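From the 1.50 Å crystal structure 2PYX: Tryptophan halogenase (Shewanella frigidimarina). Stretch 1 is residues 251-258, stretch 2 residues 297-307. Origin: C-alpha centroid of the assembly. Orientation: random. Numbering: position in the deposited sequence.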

ATOM      1  N   LEU A 251       4.260  15.885  -6.422  1.00  7.76           N
ATOM      2  CA  LEU A 251       4.155  15.602  -4.984  1.00  8.94           C
ATOM      3  C   LEU A 251       5.125  16.393  -4.110  1.00  9.16           C
ATOM      4  O   LEU A 251       4.875  16.503  -2.924  1.00  9.31           O
ATOM      5  CB  LEU A 251       4.379  14.124  -4.725  1.00  9.90           C
ATOM      6  CG  LEU A 251       3.356  13.192  -5.370  1.00  9.64           C
ATOM      7  CD1 LEU A 251       3.719  11.745  -5.101  1.00 16.11           C
ATOM      8  CD2 LEU A 251       1.950  13.490  -4.926  1.00 13.84           C
ATOM      9  N   PHE A 252       6.222  16.878  -4.689  1.00  7.29           N
ATOM     10  CA  PHE A 252       7.248  17.707  -4.017  1.00  7.74           C
ATOM     11  C   PHE A 252       8.140  16.933  -3.058  1.00  8.61           C
ATOM     12  O   PHE A 252       9.346  17.194  -3.019  1.00  8.26           O
ATOM     13  CB  PHE A 252       6.673  18.903  -3.258  1.00  7.97           C
ATOM     14  CG  PHE A 252       5.764  19.803  -4.029  1.00  6.75           C
ATOM     15  CD1 PHE A 252       5.766  19.863  -5.424  1.00  8.97           C
ATOM     16  CD2 PHE A 252       4.915  20.652  -3.336  1.00  7.55           C
ATOM     17  CE1 PHE A 252       4.886  20.731  -6.072  1.00  9.01           C
ATOM     18  CE2 PHE A 252       4.088  21.495  -3.982  1.00  8.98           C
ATOM     19  CZ  PHE A 252       4.068  21.552  -5.333  1.00  7.42           C
ATOM     20  N   ASN A 253       7.555  16.042  -2.272  1.00  8.10           N
ATOM     21  CA  ASN A 253       8.295  15.376  -1.189  1.00  7.88           C
ATOM     22  C   ASN A 253       9.387  14.510  -1.736  1.00  8.27           C
ATOM     23  O   ASN A 253       9.138  13.622  -2.548  1.00 11.49           O
ATOM     24  CB  ASN A 253       7.343  14.586  -0.320  1.00  8.03           C
ATOM     25  CG  ASN A 253       6.260  15.440   0.199  1.00  7.41           C
ATOM     26  OD1 ASN A 253       6.533  16.519   0.790  1.00  8.83           O
ATOM     27  ND2 ASN A 253       5.045  14.986   0.067  1.00  9.33           N
ATOM     28  N   ASP A 254      10.579  14.671  -1.184  1.00  7.17           N
ATOM     29  CA  ASP A 254      11.751  13.915  -1.612  1.00  7.83           C
ATOM     30  C   ASP A 254      12.657  13.565  -0.425  1.00  9.70           C
ATOM     31  O   ASP A 254      13.814  13.203  -0.622  1.00  8.59           O
ATOM     32  CB  ASP A 254      12.538  14.672  -2.695  1.00  8.75           C
ATOM     33  CG  ASP A 254      13.051  16.045  -2.246  1.00  9.47           C
ATOM     34  OD1 ASP A 254      12.838  16.426  -1.071  1.00  9.66           O
ATOM     35  OD2 ASP A 254      13.672  16.721  -3.102  1.00  9.80           O
ATOM     36  N   ARG A 255      12.096  13.634   0.775  1.00  8.85           N
ATOM     37  CA  ARG A 255      12.815  13.270   2.012  1.00  8.55           C
ATOM     38  C   ARG A 255      11.901  12.522   2.942  1.00  8.96           C
ATOM     39  O   ARG A 255      10.703  12.754   2.948  1.00  7.81           O
ATOM     40  CB  ARG A 255      13.300  14.514   2.734  1.00  9.01           C
ATOM     41  CG  ARG A 255      14.289  15.350   1.979  1.00 10.07           C
ATOM     42  CD  ARG A 255      15.636  14.731   1.895  1.00 10.59           C
ATOM     43  NE  ARG A 255      16.633  15.615   1.295  1.00 10.66           N
ATOM     44  CZ  ARG A 255      16.892  15.718  -0.001  1.00 10.46           C
ATOM     45  NH1 ARG A 255      16.213  15.021  -0.896  1.00 12.32           N
ATOM     46  NH2 ARG A 255      17.868  16.526  -0.435  1.00 12.66           N
ATOM     47  N   ALA A 256      12.502  11.695   3.800  1.00 11.22           N
ATOM     48  CA  ALA A 256      11.785  11.131   4.931  1.00 12.74           C
ATOM     49  C   ALA A 256      12.761  11.027   6.079  1.00 15.25           C
ATOM     50  O   ALA A 256      13.929  10.667   5.907  1.00 17.16           O
ATOM     51  CB  ALA A 256      11.212   9.781   4.596  1.00 12.96           C
ATOM     52  N   LEU A 257      12.254  11.364   7.238  1.00 12.82           N
ATOM     53  CA  LEU A 257      13.030  11.242   8.452  1.00 11.97           C
ATOM     54  C   LEU A 257      12.231  10.325   9.379  1.00 10.81           C
ATOM     55  O   LEU A 257      11.164  10.713   9.882  1.00 12.67           O
ATOM     56  CB  LEU A 257      13.248  12.615   9.046  1.00 15.51           C
ATOM     57  CG  LEU A 257      14.126  12.622  10.286  1.00 19.95           C
ATOM     58  CD1 LEU A 257      15.588  12.239   9.946  1.00 20.72           C
ATOM     59  CD2 LEU A 257      14.032  14.002  10.954  1.00 23.33           C
ATOM     60  N   ALA A 258      12.801   9.136   9.653  1.00 13.50           N
ATOM     61  CA  ALA A 258      12.057   8.033  10.270  1.00 13.71           C
ATOM     62  C   ALA A 258      12.681   7.556  11.585  1.00 16.79           C
ATOM     63  O   ALA A 258      13.899   7.629  11.763  1.00 18.28           O
ATOM     64  CB  ALA A 258      11.994   6.889   9.321  1.00 15.55           C
TER
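Stretch 2, residues 297-307: YVYSSSHTNDI

The strongest polar contacts are backbone hydrogen bonds between two antiparallel strands, 255-258 and 297-299, whose N-to-C directions differ by 166° and whose axes approach to 4.7 Å. At the Leu-257/Tyr-297 pair both bonds are short: Leu-257 N to Tyr-297 O and Tyr-297 N to Leu-257 O each measure 2.9 Å, with N-H...O angles of 157° and 161°. At the next hydrogen-bonded pair, Tyr-299 N donates to Arg-255 O at 3.1 Å and 165°, but the return bond from Arg-255 N to Tyr-299 O, also 3.1 Å, is weak because its angle falls to 133°. Tyr-299 O also accepts from Asp-254 N at 3.0 Å and 147°, so the ladder frays into a shared acceptor where the strand of stretch 1 begins. Between these pairs lies the non-hydrogen-bonded pair Ala-256/Val-298, with CA atoms 4.4 Å apart; here Ala-256 CA approaches Tyr-297 O at 3.1 Å and Val-298 CA approaches Arg-255 O at 3.4 Å, both as CA-H...O contacts.

Beyond the ladder, stretch 2 leaves extended geometry. Ser-301, at phi/psi -68/-17, places its backbone N 2.9 Å from Asp-254 OD1, and the 170° angle makes this a nearly linear hydrogen bond. Ser-301 lies within a turn closed by two bonds to Ser-300 O, from His-303 N at 3.0 Å and from Thr-304 N at 3.1 Å; a helix starts at Asp-306. Water 1 ties this turn to stretch 1: it donates to Phe-252 O and Asp-254 OD2, each at 3.1 Å, and accepts from Ser-300 OG at 2.8 Å and Ser-302 N at 3.0 Å.

Arg-255, Leu-257, Tyr-297 and Tyr-299 point to one face of the sheet. There Arg-255 CB sits 3.5 Å from the Tyr-299 ring centroid and 16° off the ring normal, a CH-pi contact over the face, whereas Leu-257 CB meets the ring edge at Tyr-299 CE1, 4.1 Å away. Tyr-299 OH donates to Asp-306 OD1 at 2.6 Å, linking strand to helix. Arg-255 NE lies 4.0 Å from that same Asp-306 OD1, beyond salt-bridge range; water 2 spans the gap, 3.0 Å from Arg-255 NE and 2.7 Å from Asp-306 OD2.

Ala-256 and Val-298 point to the other face, and Val-298 CG1 packs against Asn-253 CB at 3.6 Å. Farther out, the Phe-252 and His-303 rings are near parallel, with planes at 29°, but slid apart, so that with centroids 5.5 Å apart they barely overlap; Phe-252 CD2 to His-303 CE1 is 3.8 Å.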

ATOM      1  N   TYR A 297       8.580  11.677   9.139  1.00 10.19           N
ATOM      2  CA  TYR A 297       8.172  12.913   8.534  1.00  8.64           C
ATOM      3  C   TYR A 297       8.605  12.846   7.056  1.00  8.87           C
ATOM      4  O   TYR A 297       9.788  12.716   6.736  1.00  9.90           O
ATOM      5  CB  TYR A 297       8.883  14.094   9.199  1.00  9.85           C
ATOM      6  CG  TYR A 297       8.483  15.477   8.747  1.00  9.47           C
ATOM      7  CD1 TYR A 297       7.309  15.715   8.040  1.00  7.79           C
ATOM      8  CD2 TYR A 297       9.275  16.574   9.055  1.00 11.00           C
ATOM      9  CE1 TYR A 297       6.955  17.047   7.642  1.00  7.81           C
ATOM     10  CE2 TYR A 297       8.934  17.851   8.651  1.00 10.68           C
ATOM     11  CZ  TYR A 297       7.768  18.107   7.977  1.00  8.66           C
ATOM     12  OH  TYR A 297       7.381  19.342   7.587  1.00 10.61           O
ATOM     13  N   VAL A 298       7.598  12.870   6.168  1.00  8.30           N
ATOM     14  CA  VAL A 298       7.769  12.990   4.724  1.00  8.33           C
ATOM     15  C   VAL A 298       7.709  14.462   4.406  1.00  7.15           C
ATOM     16  O   VAL A 298       6.727  15.117   4.731  1.00  7.51           O
ATOM     17  CB  VAL A 298       6.610  12.258   4.025  1.00  8.81           C
ATOM     18  CG1 VAL A 298       6.592  12.567   2.534  1.00  8.64           C
ATOM     19  CG2 VAL A 298       6.678  10.785   4.307  1.00  9.87           C
ATOM     20  N   TYR A 299       8.721  14.961   3.711  1.00  7.44           N
ATOM     21  CA  TYR A 299       8.794  16.397   3.472  1.00  7.83           C
ATOM     22  C   TYR A 299       9.553  16.751   2.176  1.00  7.74           C
ATOM     23  O   TYR A 299      10.187  15.898   1.556  1.00  8.08           O
ATOM     24  CB  TYR A 299       9.408  17.125   4.683  1.00  7.95           C
ATOM     25  CG  TYR A 299      10.822  16.794   5.008  1.00  7.62           C
ATOM     26  CD1 TYR A 299      11.118  15.737   5.825  1.00  8.07           C
ATOM     27  CD2 TYR A 299      11.883  17.568   4.523  1.00 10.21           C
ATOM     28  CE1 TYR A 299      12.423  15.399   6.128  1.00  9.69           C
ATOM     29  CE2 TYR A 299      13.203  17.239   4.827  1.00  9.54           C
ATOM     30  CZ  TYR A 299      13.470  16.173   5.677  1.00  9.52           C
ATOM     31  OH  TYR A 299      14.782  15.827   5.976  1.00 13.80           O
ATOM     32  N   SER A 300       9.459  18.016   1.802  1.00  8.41           N
ATOM     33  CA  SER A 300      10.098  18.532   0.559  1.00  6.82           C
ATOM     34  C   SER A 300      11.336  19.321   0.901  1.00  7.04           C
ATOM     35  O   SER A 300      11.220  20.347   1.573  1.00  8.22           O
ATOM     36  CB  SER A 300       9.127  19.432  -0.145  1.00  9.05           C
ATOM     37  OG  SER A 300       9.735  20.113  -1.220  1.00  9.61           O
ATOM     38  N   SER A 301      12.482  18.870   0.397  1.00  8.48           N
ATOM     39  CA  SER A 301      13.740  19.609   0.635  1.00  8.98           C
ATOM     40  C   SER A 301      13.797  20.952  -0.062  1.00  8.76           C
ATOM     41  O   SER A 301      14.643  21.783   0.298  1.00  8.86           O
ATOM     42  CB  SER A 301      14.927  18.782   0.208  1.00  8.06           C
ATOM     43  OG  SER A 301      14.881  18.410  -1.148  1.00  8.60           O
ATOM     44  N   SER A 302      12.933  21.189  -1.062  1.00  7.52           N
ATOM     45  CA  SER A 302      12.877  22.518  -1.658  1.00  7.33           C
ATOM     46  C   SER A 302      11.995  23.464  -0.887  1.00  9.27           C
ATOM     47  O   SER A 302      11.887  24.640  -1.285  1.00 10.23           O
ATOM     48  CB  SER A 302      12.478  22.475  -3.125  1.00  9.43           C
ATOM     49  OG  SER A 302      11.146  22.051  -3.272  1.00 11.40           O
ATOM     50  N   HIS A 303      11.391  22.994   0.207  1.00  7.85           N
ATOM     51  CA  HIS A 303      10.614  23.832   1.099  1.00  7.41           C
ATOM     52  C   HIS A 303      11.208  23.990   2.496  1.00  8.82           C
ATOM     53  O   HIS A 303      10.941  24.994   3.139  1.00 12.19           O
ATOM     54  CB  HIS A 303       9.175  23.322   1.221  1.00  8.48           C
ATOM     55  CG  HIS A 303       8.409  23.473  -0.050  1.00  6.19           C
ATOM     56  ND1 HIS A 303       8.441  22.525  -1.046  1.00  7.43           N
ATOM     57  CD2 HIS A 303       7.583  24.453  -0.487  1.00  7.09           C
ATOM     58  CE1 HIS A 303       7.684  22.928  -2.055  1.00  9.14           C
ATOM     59  NE2 HIS A 303       7.171  24.104  -1.752  1.00  8.56           N
ATOM     60  N   THR A 304      11.970  23.003   2.952  1.00  9.17           N
ATOM     61  CA  THR A 304      12.613  23.056   4.258  1.00  9.93           C
ATOM     62  C   THR A 304      13.959  22.355   4.237  1.00  9.27           C
ATOM     63  O   THR A 304      14.173  21.377   3.511  1.00 10.02           O
ATOM     64  CB  THR A 304      11.740  22.432   5.349  1.00 10.81           C
ATOM     65  OG1 THR A 304      12.430  22.531   6.613  1.00 13.74           O
ATOM     66  CG2 THR A 304      11.474  20.965   5.105  1.00 10.19           C
ATOM     67  N   ASN A 305      14.894  22.858   5.056  1.00 11.52           N
ATOM     68  CA  ASN A 305      16.132  22.114   5.275  1.00 12.34           C
ATOM     69  C   ASN A 305      15.923  20.963   6.260  1.00 12.01           C
ATOM     70  O   ASN A 305      14.814  20.788   6.797  1.00 10.13           O
ATOM     71  CB  ASN A 305      17.304  23.025   5.657  1.00 12.92           C
ATOM     72  CG  ASN A 305      17.194  23.592   7.037  1.00 14.74           C
ATOM     73  OD1 ASN A 305      16.467  23.083   7.882  1.00 14.69           O
ATOM     74  ND2 ASN A 305      17.972  24.631   7.290  1.00 15.02           N
ATOM     75  N   ASP A 306      16.956  20.146   6.449  1.00 13.49           N
ATOM     76  CA  ASP A 306      16.827  18.983   7.281  1.00 12.40           C
ATOM     77  C   ASP A 306      16.849  19.307   8.773  1.00 14.27           C
ATOM     78  O   ASP A 306      16.210  18.618   9.573  1.00 14.21           O
ATOM     79  CB  ASP A 306      17.896  17.961   6.922  1.00 13.96           C
ATOM     80  CG  ASP A 306      17.833  17.554   5.470  1.00 16.63           C
ATOM     81  OD1 ASP A 306      16.717  17.271   4.964  1.00 14.07           O
ATOM     82  OD2 ASP A 306      18.880  17.504   4.832  1.00 18.34           O
ATOM     83  N   ILE A 307      17.570  20.354   9.148  1.00 14.60           N
ATOM     84  CA  ILE A 307      17.599  20.803  10.557  1.00 14.88           C
ATOM     85  C   ILE A 307      16.187  21.124  11.054  1.00 13.93           C
ATOM     86  O   ILE A 307      15.745  20.651  12.122  1.00 14.79           O
ATOM     87  CB  ILE A 307      18.504  22.059  10.680  1.00 15.94           C
ATOM     88  CG1 ILE A 307      19.965  21.665  10.419  1.00 18.24           C
ATOM     89  CG2 ILE A 307      18.320  22.730  12.037  1.00 19.41           C
ATOM     90  CD1 ILE A 307      20.857  22.833  10.043  1.00 24.24           C
TER
HETATM   91  O   HOH W   1      11.743  19.159  -2.994  1.00 10.55           O
HETATM   92  O   HOH W   2      18.426  17.787   2.176  1.00 12.97           O